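Local coordinates for protein UTP--glucose-1-phosphate uridylyltransferase YngB (Bacillus subtilis, PDB 7O2N) that catalyses the formation of UDP-glucose and diphosphate from UTP and glucose-1-phosphate, for glycolipid synthesis and wall teichoic acid glucosylation, at residues Lys6-Ala11 and Leu54-Arg59; Leu30-Lys35 and Lys263-Ile268; Ala113-Glu118 and Ser212-Leu217. All coordinates share one frame; numbering follows the deposited sequence.

Contact 1 of 3, residues Lys6-Ala11 and Leu54-Arg59; sequences KAVIPA and LIITGR
L54 O is gripped by two groups of strand 6-11. I9 N donates a hydrogen bond to L54 O at 2.9 Å. V8 CA adds a weaker CA-H...O contact to L54 O at 3.4 Å. One step on, I9 O repeats the pattern with the strands exchanged. I9 O accepts I56 N at 3.1 Å and is also approached by the CA-H of I55. L54 N to A7 O, at 3.0 Å, is the straightest of the four bonds (165° at the hydrogen). A11 N to I56 O completes the set at 2.8 Å. The strands are parallel. The pairing runs through A7, I9 and A11, so the missing N-H of P10 costs it nothing.

Side chains add diagonal contacts on both faces. V8 CG1 stands anti to the backbone N (chi1 -178°) and meets I56 CD1 at 4.0 Å, on the face shared with L54 and P10. On the other face, I55 CG2 reaches forward to A11 CB at 3.8 Å. I9 lies next to I55 there.

The two strands are joined through helix 37-47 in a beta-alpha-beta crossover within the GT-A-type nucleotidyltransferase core. Strand 6-11 leads into the glycine-rich loop that in this family typically binds the nucleotide. A11 O accepts a hydrogen bond from K61 NZ.

The pair is central in the sheet. Strand 125-129 flanks strand 6-11, and strand 98-103 flanks strand 52-57. Helix 37-47 covers the I9 face through I38, I41 and V42, while A117, just past helix 109-116, packs on V8 on the other face.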
ATOM      1  N   LYS A   6     -24.939   5.594 -14.247  1.00 58.97           N
ATOM      2  CA  LYS A   6     -24.117   4.393 -14.200  1.00 56.99           C
ATOM      3  C   LYS A   6     -22.709   4.698 -14.697  1.00 54.09           C
ATOM      4  O   LYS A   6     -22.534   5.562 -15.548  1.00 54.30           O
ATOM      5  CB  LYS A   6     -24.746   3.283 -15.046  1.00 57.70           C
ATOM      6  CG  LYS A   6     -25.960   2.574 -14.455  1.00 59.32           C
ATOM      7  CD  LYS A   6     -26.692   1.794 -15.542  1.00 59.97           C
ATOM      8  CE  LYS A   6     -27.503   0.619 -15.045  1.00 70.84           C
ATOM      9  NZ  LYS A   6     -28.143  -0.106 -16.170  1.00 70.03           N
ATOM     10  N   ALA A   7     -21.735   3.940 -14.175  1.00 55.00           N
ATOM     11  CA  ALA A   7     -20.314   4.111 -14.435  1.00 47.19           C
ATOM     12  C   ALA A   7     -19.615   2.753 -14.547  1.00 48.03           C
ATOM     13  O   ALA A   7     -20.026   1.762 -13.938  1.00 50.47           O
ATOM     14  CB  ALA A   7     -19.735   4.923 -13.312  1.00 45.46           C
ATOM     15  N   VAL A   8     -18.522   2.721 -15.312  1.00 48.79           N
ATOM     16  CA  VAL A   8     -17.760   1.498 -15.531  1.00 48.86           C
ATOM     17  C   VAL A   8     -16.296   1.723 -15.168  1.00 53.00           C
ATOM     18  O   VAL A   8     -15.624   2.523 -15.826  1.00 60.17           O
ATOM     19  CB  VAL A   8     -17.831   1.073 -17.001  1.00 44.74           C
ATOM     20  CG1 VAL A   8     -17.078  -0.225 -17.191  1.00 43.94           C
ATOM     21  CG2 VAL A   8     -19.254   0.950 -17.503  1.00 43.96           C
ATOM     22  N   ILE A   9     -15.800   0.995 -14.158  1.00 49.23           N
ATOM     23  CA  ILE A   9     -14.383   1.082 -13.811  1.00 49.08           C
ATOM     24  C   ILE A   9     -13.683  -0.180 -14.311  1.00 46.21           C
ATOM     25  O   ILE A   9     -13.929  -1.253 -13.763  1.00 51.64           O
ATOM     26  CB  ILE A   9     -14.200   1.218 -12.287  1.00 46.64           C
ATOM     27  CG1 ILE A   9     -15.126   2.270 -11.686  1.00 47.98           C
ATOM     28  CG2 ILE A   9     -12.753   1.473 -11.927  1.00 42.71           C
ATOM     29  CD1 ILE A   9     -15.134   2.256 -10.173  1.00 46.47           C
ATOM     30  N   PRO A  10     -12.779  -0.118 -15.321  1.00 41.85           N
ATOM     31  CA  PRO A  10     -12.063  -1.313 -15.760  1.00 44.52           C
ATOM     32  C   PRO A  10     -10.951  -1.499 -14.727  1.00 45.39           C
ATOM     33  O   PRO A  10     -10.340  -0.527 -14.307  1.00 44.35           O
ATOM     34  CB  PRO A  10     -11.551  -0.970 -17.167  1.00 40.16           C
ATOM     35  CG  PRO A  10     -12.058   0.437 -17.426  1.00 44.01           C
ATOM     36  CD  PRO A  10     -12.355   1.066 -16.073  1.00 41.65           C
ATOM     37  N   ALA A  11     -10.756  -2.736 -14.269  1.00 46.99           N
ATOM     38  CA  ALA A  11      -9.764  -3.010 -13.244  1.00 46.86           C
ATOM     39  C   ALA A  11      -9.183  -4.409 -13.433  1.00 52.88           C
ATOM     40  O   ALA A  11      -9.126  -5.169 -12.471  1.00 57.25           O
ATOM     41  CB  ALA A  11     -10.386  -2.891 -11.880  1.00 41.78           C
ATOM     42  N   LEU A  54     -20.123  -0.759 -12.405  1.00 48.52           N
ATOM     43  CA  LEU A  54     -19.681  -2.087 -12.788  1.00 44.26           C
ATOM     44  C   LEU A  54     -18.160  -2.079 -12.856  1.00 47.62           C
ATOM     45  O   LEU A  54     -17.557  -1.289 -13.578  1.00 52.98           O
ATOM     46  CB  LEU A  54     -20.261  -2.438 -14.157  1.00 39.86           C
ATOM     47  CG  LEU A  54     -19.784  -3.770 -14.740  1.00 40.37           C
ATOM     48  CD1 LEU A  54     -20.061  -4.947 -13.804  1.00 41.00           C
ATOM     49  CD2 LEU A  54     -20.452  -4.031 -16.076  1.00 41.60           C
ATOM     50  N   ILE A  55     -17.540  -2.958 -12.079  1.00 45.81           N
ATOM     51  CA  ILE A  55     -16.104  -3.126 -12.156  1.00 42.77           C
ATOM     52  C   ILE A  55     -15.845  -4.350 -13.019  1.00 47.37           C
ATOM     53  O   ILE A  55     -16.391  -5.422 -12.761  1.00 52.40           O
ATOM     54  CB  ILE A  55     -15.505  -3.294 -10.750  1.00 42.44           C
ATOM     55  CG1 ILE A  55     -15.817  -2.087  -9.865  1.00 40.99           C
ATOM     56  CG2 ILE A  55     -14.016  -3.589 -10.840  1.00 41.87           C
ATOM     57  CD1 ILE A  55     -15.347  -2.245  -8.458  1.00 38.93           C
ATOM     58  N   ILE A  56     -15.063  -4.154 -14.083  1.00 47.84           N
ATOM     59  CA  ILE A  56     -14.604  -5.262 -14.900  1.00 41.76           C
ATOM     60  C   ILE A  56     -13.328  -5.716 -14.206  1.00 45.89           C
ATOM     61  O   ILE A  56     -12.304  -5.033 -14.245  1.00 49.92           O
ATOM     62  CB  ILE A  56     -14.336  -4.836 -16.359  1.00 39.13           C
ATOM     63  CG1 ILE A  56     -15.353  -3.852 -16.966  1.00 40.92           C
ATOM     64  CG2 ILE A  56     -14.066  -6.037 -17.245  1.00 36.68           C
ATOM     65  CD1 ILE A  56     -16.819  -4.156 -16.780  1.00 39.04           C
ATOM     66  N   THR A  57     -13.430  -6.832 -13.488  1.00 46.20           N
ATOM     67  CA  THR A  57     -12.324  -7.302 -12.679  1.00 45.47           C
ATOM     68  C   THR A  57     -11.721  -8.528 -13.357  1.00 44.39           C
ATOM     69  O   THR A  57     -12.290  -9.045 -14.309  1.00 44.97           O
ATOM     70  CB  THR A  57     -12.811  -7.558 -11.245  1.00 46.97           C
ATOM     71  OG1 THR A  57     -11.711  -8.013 -10.450  1.00 52.94           O
ATOM     72  CG2 THR A  57     -13.919  -8.585 -11.163  1.00 42.82           C
ATOM     73  N   GLY A  58     -10.595  -9.004 -12.827  1.00 46.58           N
ATOM     74  CA  GLY A  58      -9.942 -10.227 -13.273  1.00 51.29           C
ATOM     75  C   GLY A  58      -9.720 -11.218 -12.126  1.00 60.09           C
ATOM     76  O   GLY A  58     -10.434 -11.176 -11.121  1.00 59.32           O
ATOM     77  N   ARG A  59      -8.718 -12.098 -12.287  1.00 65.87           N
ATOM     78  CA  ARG A  59      -8.431 -13.159 -11.332  1.00 57.91           C
ATOM     79  C   ARG A  59      -7.710 -12.587 -10.114  1.00 59.38           C
ATOM     80  O   ARG A  59      -6.936 -11.631 -10.219  1.00 50.42           O
ATOM     81  CB  ARG A  59      -7.594 -14.248 -12.003  1.00 61.76           C
ATOM     82  CG  ARG A  59      -8.411 -15.400 -12.577  1.00 74.71           C
ATOM     83  CD  ARG A  59      -7.756 -16.188 -13.713  1.00 77.20           C
ATOM     84  NE  ARG A  59      -8.318 -16.026 -15.056  1.00 78.95           N
ATOM     85  CZ  ARG A  59      -8.085 -14.993 -15.870  1.00 87.11           C
ATOM     86  NH1 ARG A  59      -7.297 -14.003 -15.485  1.00108.08           N
ATOM     87  NH2 ARG A  59      -8.648 -14.944 -17.065  1.00 74.89           N
TER

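Contact 2 of 3, residues Leu30-Lys35 and Lys263-Ile268; sequences LPIVDK and KASTEI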
ATOM      1  N   LEU A  30      -3.753  -0.648  -3.751  1.00 43.00           N
ATOM      2  CA  LEU A  30      -2.620   0.035  -3.143  1.00 40.56           C
ATOM      3  C   LEU A  30      -3.110   1.302  -2.455  1.00 41.11           C
ATOM      4  O   LEU A  30      -3.955   2.061  -2.950  1.00 34.32           O
ATOM      5  CB  LEU A  30      -1.539   0.344  -4.182  1.00 37.61           C
ATOM      6  CG  LEU A  30      -0.816  -0.880  -4.744  1.00 38.73           C
ATOM      7  CD1 LEU A  30       0.013  -0.492  -5.956  1.00 39.50           C
ATOM      8  CD2 LEU A  30       0.088  -1.488  -3.683  1.00 39.85           C
ATOM      9  N   PRO A  31      -2.616   1.528  -1.230  1.00 43.27           N
ATOM     10  CA  PRO A  31      -3.115   2.628  -0.418  1.00 45.66           C
ATOM     11  C   PRO A  31      -2.578   3.917  -1.034  1.00 46.00           C
ATOM     12  O   PRO A  31      -1.439   3.949  -1.482  1.00 41.23           O
ATOM     13  CB  PRO A  31      -2.534   2.305   0.968  1.00 42.22           C
ATOM     14  CG  PRO A  31      -1.258   1.533   0.676  1.00 43.96           C
ATOM     15  CD  PRO A  31      -1.577   0.728  -0.568  1.00 46.07           C
ATOM     16  N   ILE A  32      -3.418   4.959  -1.076  1.00 51.72           N
ATOM     17  CA  ILE A  32      -2.907   6.248  -1.477  1.00 46.22           C
ATOM     18  C   ILE A  32      -2.632   7.110  -0.262  1.00 56.50           C
ATOM     19  O   ILE A  32      -1.473   7.458  -0.037  1.00 85.11           O
ATOM     20  CB  ILE A  32      -3.715   6.925  -2.583  1.00 47.56           C
ATOM     21  CG1 ILE A  32      -3.288   6.350  -3.937  1.00 48.32           C
ATOM     22  CG2 ILE A  32      -3.515   8.435  -2.532  1.00 49.23           C
ATOM     23  CD1 ILE A  32      -1.797   6.106  -4.069  1.00 44.78           C
ATOM     24  N   VAL A  33      -3.635   7.461   0.546  1.00 46.96           N
ATOM     25  CA  VAL A  33      -3.086   7.903   1.820  1.00 50.04           C
ATOM     26  C   VAL A  33      -3.165   6.734   2.805  1.00 55.79           C
ATOM     27  O   VAL A  33      -2.164   6.243   3.322  1.00 55.96           O
ATOM     28  CB  VAL A  33      -3.681   9.225   2.324  1.00 45.57           C
ATOM     29  CG1 VAL A  33      -3.392   9.480   3.803  1.00 41.66           C
ATOM     30  CG2 VAL A  33      -3.182  10.368   1.471  1.00 36.13           C
ATOM     31  N   ASP A  34      -4.375   6.209   2.917  1.00 51.78           N
ATOM     32  CA  ASP A  34      -4.709   5.133   3.812  1.00 48.87           C
ATOM     33  C   ASP A  34      -6.002   4.573   3.231  1.00 52.32           C
ATOM     34  O   ASP A  34      -6.722   3.808   3.868  1.00 54.62           O
ATOM     35  CB  ASP A  34      -4.905   5.724   5.208  1.00 50.67           C
ATOM     36  CG  ASP A  34      -5.997   6.784   5.277  1.00 53.47           C
ATOM     37  OD1 ASP A  34      -6.465   7.249   4.224  1.00 54.81           O
ATOM     38  OD2 ASP A  34      -6.388   7.130   6.393  1.00 59.44           O
ATOM     39  N   LYS A  35      -6.293   5.045   2.017  1.00 47.21           N
ATOM     40  CA  LYS A  35      -7.398   4.572   1.213  1.00 52.61           C
ATOM     41  C   LYS A  35      -6.850   3.865  -0.021  1.00 60.24           C
ATOM     42  O   LYS A  35      -5.919   4.339  -0.685  1.00 62.64           O
ATOM     43  CB  LYS A  35      -8.206   5.760   0.708  1.00 58.42           C
ATOM     44  CG  LYS A  35      -8.567   6.719   1.815  1.00 69.48           C
ATOM     45  CD  LYS A  35      -9.971   7.188   1.706  1.00 74.00           C
ATOM     46  CE  LYS A  35     -10.187   8.109   0.534  1.00 68.69           C
ATOM     47  NZ  LYS A  35     -11.449   8.839   0.760  1.00 67.39           N
ATOM     48  N   LYS A 263       3.971  11.114  -4.475  1.00 42.18           N
ATOM     49  CA  LYS A 263       3.554  12.502  -4.544  1.00 41.69           C
ATOM     50  C   LYS A 263       2.085  12.620  -4.150  1.00 45.79           C
ATOM     51  O   LYS A 263       1.722  13.487  -3.367  1.00 50.07           O
ATOM     52  CB  LYS A 263       3.818  13.088  -5.931  1.00 42.35           C
ATOM     53  CG  LYS A 263       5.290  13.332  -6.263  1.00 43.93           C
ATOM     54  CD  LYS A 263       5.447  13.835  -7.669  1.00 46.80           C
ATOM     55  CE  LYS A 263       6.835  14.324  -7.998  1.00 50.33           C
ATOM     56  NZ  LYS A 263       7.555  13.304  -8.780  1.00 54.30           N
ATOM     57  N   ALA A 264       1.239  11.726  -4.664  1.00 43.84           N
ATOM     58  CA  ALA A 264      -0.190  11.806  -4.399  1.00 40.18           C
ATOM     59  C   ALA A 264      -0.469  11.614  -2.908  1.00 43.32           C
ATOM     60  O   ALA A 264      -1.263  12.345  -2.330  1.00 49.60           O
ATOM     61  CB  ALA A 264      -0.930  10.803  -5.254  1.00 35.36           C
ATOM     62  N   SER A 265       0.201  10.632  -2.292  1.00 39.23           N
ATOM     63  CA  SER A 265       0.124  10.372  -0.867  1.00 43.83           C
ATOM     64  C   SER A 265       0.502  11.624  -0.065  1.00 52.04           C
ATOM     65  O   SER A 265      -0.129  11.943   0.943  1.00 54.85           O
ATOM     66  CB  SER A 265       1.027   9.244  -0.505  1.00 43.44           C
ATOM     67  OG  SER A 265       0.543   8.021  -1.009  1.00 51.02           O
ATOM     68  N   THR A 266       1.556  12.318  -0.513  1.00 51.29           N
ATOM     69  CA  THR A 266       2.070  13.507   0.141  1.00 47.34           C
ATOM     70  C   THR A 266       1.067  14.654   0.061  1.00 49.47           C
ATOM     71  O   THR A 266       0.724  15.243   1.086  1.00 46.59           O
ATOM     72  CB  THR A 266       3.415  13.891  -0.472  1.00 44.43           C
ATOM     73  OG1 THR A 266       4.284  12.783  -0.235  1.00 43.58           O
ATOM     74  CG2 THR A 266       4.001  15.141   0.133  1.00 44.17           C
ATOM     75  N   GLU A 267       0.594  14.943  -1.156  1.00 49.81           N
ATOM     76  CA  GLU A 267      -0.277  16.088  -1.369  1.00 60.01           C
ATOM     77  C   GLU A 267      -1.617  15.911  -0.648  1.00 58.90           C
ATOM     78  O   GLU A 267      -2.091  16.845   0.003  1.00 58.89           O
ATOM     79  CB  GLU A 267      -0.483  16.376  -2.858  1.00 61.13           C
ATOM     80  CG  GLU A 267       0.806  16.496  -3.638  1.00 64.16           C
ATOM     81  CD  GLU A 267       1.547  17.817  -3.512  1.00 63.33           C
ATOM     82  OE1 GLU A 267       1.166  18.623  -2.652  1.00 62.35           O
ATOM     83  OE2 GLU A 267       2.502  18.045  -4.297  1.00 57.59           O
ATOM     84  N   ILE A 268      -2.213  14.718  -0.766  1.00 55.12           N
ATOM     85  CA  ILE A 268      -3.516  14.476  -0.169  1.00 51.28           C
ATOM     86  C   ILE A 268      -3.320  14.412   1.352  1.00 56.57           C
ATOM     87  O   ILE A 268      -4.196  14.819   2.125  1.00 56.14           O
ATOM     88  CB  ILE A 268      -4.152  13.178  -0.720  1.00 48.67           C
ATOM     89  CG1 ILE A 268      -4.134  13.035  -2.248  1.00 45.89           C
ATOM     90  CG2 ILE A 268      -5.511  12.891  -0.094  1.00 53.70           C
ATOM     91  CD1 ILE A 268      -5.120  13.875  -3.012  1.00 46.10           C
TER
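The loop between strand 6-11 and helix 37-47 meets helix 258-269 here, with I32 and V33 set against A264, S265 and I268. V33 CG2 is the main apolar contact. It sits over the helix surface between two residues one turn apart. V33 CG2 lies 3.5 Å from S265 O and 3.7 Å from I268 CB. I268 CG2 is almost as near to V33 CG2, at 3.8 Å. The methyl points this way because V33 CG1 stands anti to the backbone N (chi1 164°), which leaves CG2 beside that nitrogen. I32 CG2 makes a looser contact with A264 CB at 4.4 Å.

The loop comes after the glycine-rich turn that in this family typically binds the nucleotide. Some 230 residues separate the two segments, so the contact brings an early loop against a late helix of the nucleotidyltransferase fold. S265 OG is turned beside its own backbone N (chi1 -70°), facing I32 O, and also bonds C261 O one turn earlier in the helix. S265 OG to I32 O is modelled at 2.3 Å, which is too short to be trusted in detail.

Y40 OH bonds V33 N, so the start of helix 37-47 helps to fix the loop. P31 packs on P31 of the second subunit, D34 forms salt bridges with R272 and with K258 of the second subunit, and E267 forms one with R289 of that subunit.

Contact 3 of 3, residues Ala113-Glu118 and Ser212-Leu217; sequences AVLCAE and SIFSVL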
ATOM      1  N   ALA A 113     -13.140  -4.211 -22.659  1.00 66.21           N
ATOM      2  CA  ALA A 113     -13.628  -4.042 -21.297  1.00 63.17           C
ATOM      3  C   ALA A 113     -14.918  -3.233 -21.276  1.00 64.60           C
ATOM      4  O   ALA A 113     -15.847  -3.589 -20.558  1.00 61.77           O
ATOM      5  CB  ALA A 113     -12.572  -3.411 -20.431  1.00 58.86           C
ATOM      6  N   VAL A 114     -14.968  -2.157 -22.066  1.00 57.94           N
ATOM      7  CA  VAL A 114     -16.147  -1.317 -22.119  1.00 58.57           C
ATOM      8  C   VAL A 114     -17.308  -2.097 -22.738  1.00 66.81           C
ATOM      9  O   VAL A 114     -18.466  -1.849 -22.407  1.00 70.34           O
ATOM     10  CB  VAL A 114     -15.849  -0.010 -22.877  1.00 60.15           C
ATOM     11  CG1 VAL A 114     -17.079   0.884 -23.015  1.00 58.77           C
ATOM     12  CG2 VAL A 114     -14.695   0.742 -22.222  1.00 62.72           C
ATOM     13  N   LEU A 115     -16.997  -3.042 -23.632  1.00 64.10           N
ATOM     14  CA  LEU A 115     -18.035  -3.791 -24.314  1.00 63.45           C
ATOM     15  C   LEU A 115     -18.745  -4.714 -23.328  1.00 68.22           C
ATOM     16  O   LEU A 115     -19.963  -4.930 -23.436  1.00 67.95           O
ATOM     17  CB  LEU A 115     -17.415  -4.589 -25.464  1.00 64.98           C
ATOM     18  CG  LEU A 115     -17.606  -3.967 -26.845  1.00 76.63           C
ATOM     19  CD1 LEU A 115     -17.188  -4.939 -27.935  1.00 71.28           C
ATOM     20  CD2 LEU A 115     -19.041  -3.478 -27.050  1.00 75.84           C
ATOM     21  N   CYS A 116     -17.967  -5.243 -22.370  1.00 63.39           N
ATOM     22  CA  CYS A 116     -18.495  -6.139 -21.350  1.00 67.01           C
ATOM     23  C   CYS A 116     -19.674  -5.482 -20.637  1.00 59.23           C
ATOM     24  O   CYS A 116     -20.635  -6.147 -20.269  1.00 63.47           O
ATOM     25  CB  CYS A 116     -17.420  -6.507 -20.329  1.00 80.18           C
ATOM     26  SG  CYS A 116     -16.059  -7.513 -20.991  1.00 81.69           S
ATOM     27  N   ALA A 117     -19.606  -4.155 -20.497  1.00 55.78           N
ATOM     28  CA  ALA A 117     -20.558  -3.401 -19.711  1.00 54.66           C
ATOM     29  C   ALA A 117     -21.913  -3.301 -20.411  1.00 65.72           C
ATOM     30  O   ALA A 117     -22.898  -2.897 -19.780  1.00 65.72           O
ATOM     31  CB  ALA A 117     -19.969  -2.046 -19.486  1.00 51.79           C
ATOM     32  N   GLU A 118     -21.947  -3.693 -21.702  1.00 67.41           N
ATOM     33  CA  GLU A 118     -23.004  -3.350 -22.640  1.00 61.49           C
ATOM     34  C   GLU A 118     -24.379  -3.551 -22.012  1.00 73.60           C
ATOM     35  O   GLU A 118     -25.145  -2.598 -21.894  1.00 73.07           O
ATOM     36  CB  GLU A 118     -22.866  -4.152 -23.930  1.00 61.39           C
ATOM     37  CG  GLU A 118     -23.973  -3.860 -24.930  1.00 68.44           C
ATOM     38  CD  GLU A 118     -23.827  -4.567 -26.267  1.00 79.49           C
ATOM     39  OE1 GLU A 118     -22.706  -5.036 -26.576  1.00 85.05           O
ATOM     40  OE2 GLU A 118     -24.828  -4.641 -27.003  1.00 84.10           O
ATOM     41  N   SER A 212     -25.157   4.144 -27.978  1.00 76.54           N
ATOM     42  CA  SER A 212     -24.699   4.123 -29.363  1.00 67.89           C
ATOM     43  C   SER A 212     -23.295   3.542 -29.450  1.00 69.51           C
ATOM     44  O   SER A 212     -23.024   2.724 -30.319  1.00 64.92           O
ATOM     45  CB  SER A 212     -24.724   5.496 -29.969  1.00 72.19           C
ATOM     46  OG  SER A 212     -25.361   6.414 -29.085  1.00 92.26           O
ATOM     47  N   ILE A 213     -22.427   3.964 -28.520  1.00 74.88           N
ATOM     48  CA  ILE A 213     -21.005   3.668 -28.560  1.00 76.33           C
ATOM     49  C   ILE A 213     -20.765   2.160 -28.619  1.00 78.17           C
ATOM     50  O   ILE A 213     -19.674   1.716 -28.984  1.00 72.51           O
ATOM     51  CB  ILE A 213     -20.262   4.352 -27.391  1.00 72.84           C
ATOM     52  CG1 ILE A 213     -18.822   4.710 -27.757  1.00 72.10           C
ATOM     53  CG2 ILE A 213     -20.334   3.551 -26.107  1.00 68.15           C
ATOM     54  CD1 ILE A 213     -18.725   5.802 -28.806  1.00 81.61           C
ATOM     55  N   PHE A 214     -21.797   1.376 -28.285  1.00 79.16           N
ATOM     56  CA  PHE A 214     -21.648  -0.072 -28.246  1.00 77.01           C
ATOM     57  C   PHE A 214     -21.516  -0.634 -29.657  1.00 75.55           C
ATOM     58  O   PHE A 214     -20.542  -1.323 -29.961  1.00 66.48           O
ATOM     59  CB  PHE A 214     -22.730  -0.717 -27.381  1.00 68.47           C
ATOM     60  CG  PHE A 214     -22.453  -0.519 -25.917  1.00 72.31           C
ATOM     61  CD1 PHE A 214     -21.209  -0.859 -25.388  1.00 74.34           C
ATOM     62  CD2 PHE A 214     -23.414   0.022 -25.075  1.00 67.74           C
ATOM     63  CE1 PHE A 214     -20.921  -0.660 -24.046  1.00 71.23           C
ATOM     64  CE2 PHE A 214     -23.124   0.223 -23.734  1.00 73.64           C
ATOM     65  CZ  PHE A 214     -21.882  -0.116 -23.221  1.00 69.83           C
ATOM     66  N   SER A 215     -22.513  -0.307 -30.492  1.00 78.60           N
ATOM     67  CA  SER A 215     -22.519  -0.616 -31.913  1.00 83.15           C
ATOM     68  C   SER A 215     -21.158  -0.254 -32.497  1.00 85.76           C
ATOM     69  O   SER A 215     -20.408  -1.113 -32.978  1.00 78.27           O
ATOM     70  CB  SER A 215     -23.605   0.169 -32.599  1.00 84.12           C
ATOM     71  OG  SER A 215     -24.603   0.543 -31.658  1.00 94.77           O
ATOM     72  N   VAL A 216     -20.859   1.044 -32.388  1.00 85.44           N
ATOM     73  CA  VAL A 216     -19.610   1.647 -32.816  1.00 81.85           C
ATOM     74  C   VAL A 216     -18.439   0.736 -32.444  1.00 88.53           C
ATOM     75  O   VAL A 216     -17.627   0.391 -33.309  1.00 98.27           O
ATOM     76  CB  VAL A 216     -19.456   3.057 -32.214  1.00 75.61           C
ATOM     77  CG1 VAL A 216     -18.243   3.771 -32.781  1.00 73.11           C
ATOM     78  CG2 VAL A 216     -20.708   3.904 -32.401  1.00 75.40           C
ATOM     79  N   LEU A 217     -18.377   0.336 -31.162  1.00 79.40           N
ATOM     80  CA  LEU A 217     -17.220  -0.384 -30.647  1.00 83.67           C
ATOM     81  C   LEU A 217     -17.159  -1.786 -31.249  1.00 85.82           C
ATOM     82  O   LEU A 217     -16.072  -2.337 -31.404  1.00 83.30           O
ATOM     83  CB  LEU A 217     -17.247  -0.417 -29.110  1.00 84.12           C
ATOM     84  CG  LEU A 217     -16.366   0.611 -28.390  1.00 72.67           C
ATOM     85  CD1 LEU A 217     -16.921   0.953 -27.020  1.00 62.80           C
ATOM     86  CD2 LEU A 217     -14.930   0.130 -28.266  1.00 66.65           C
TER
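F214 is the bump of this contact; V114, L115, A117 and E118 form its hollow. The contact is helix packing on one side of the central sheet of the alpha/beta core. Helix 213-219 lies against the end of helix 109-116 and the start of helix 118-121. The ring enters with one face under E118, backbone and side chain. E118 CA sits 3.7 Å from the F214 ring centroid, 20° off the normal, in a CH-pi contact. With CG anti to the backbone N (chi1 178°), the extended E118 side chain lies over the same face and runs opposite to F214; E118 CG is 3.8 Å from F214 CG. Its carboxylate is turned only 14° from the ring plane.

L115 CD2 fills the notch beside the ring, 3.8 Å from F214 CD1 at the edge and 4.1 Å from L217 CB. V114 O also faces the edge. The nearly parallel ring of F126, from strand 125-129, meets F214. An alanine in place of F214 would probably open a gap under E118 and leave L115 CD2 and F126 without their ring partner. V114 and L217 cross at about a right angle, with V114 CG1 4.0 Å from L217 CD1.

Overall arrangement
All three contacts belong to the nucleotidyltransferase fold. Contact 1 is in the central sheet. Contact 3 packs on one side of it, with centres about 13 Å apart, and the two touch: L54 CD2 meets A117 CA at 3.7 Å. Contact 2 is about 22 Å from contact 1, centre to centre, without touching it. Contacts 2 and 3 are about 33 Å apart between centres, on opposite sides of the chain's centre. Segments of contacts 1 and 2 alternate along the chain, whereas both segments of contact 3 fall between 54-59 and 263-268. Helix 37-47 links contacts 1 and 2, so the sheet core is connected to the dimer side through it.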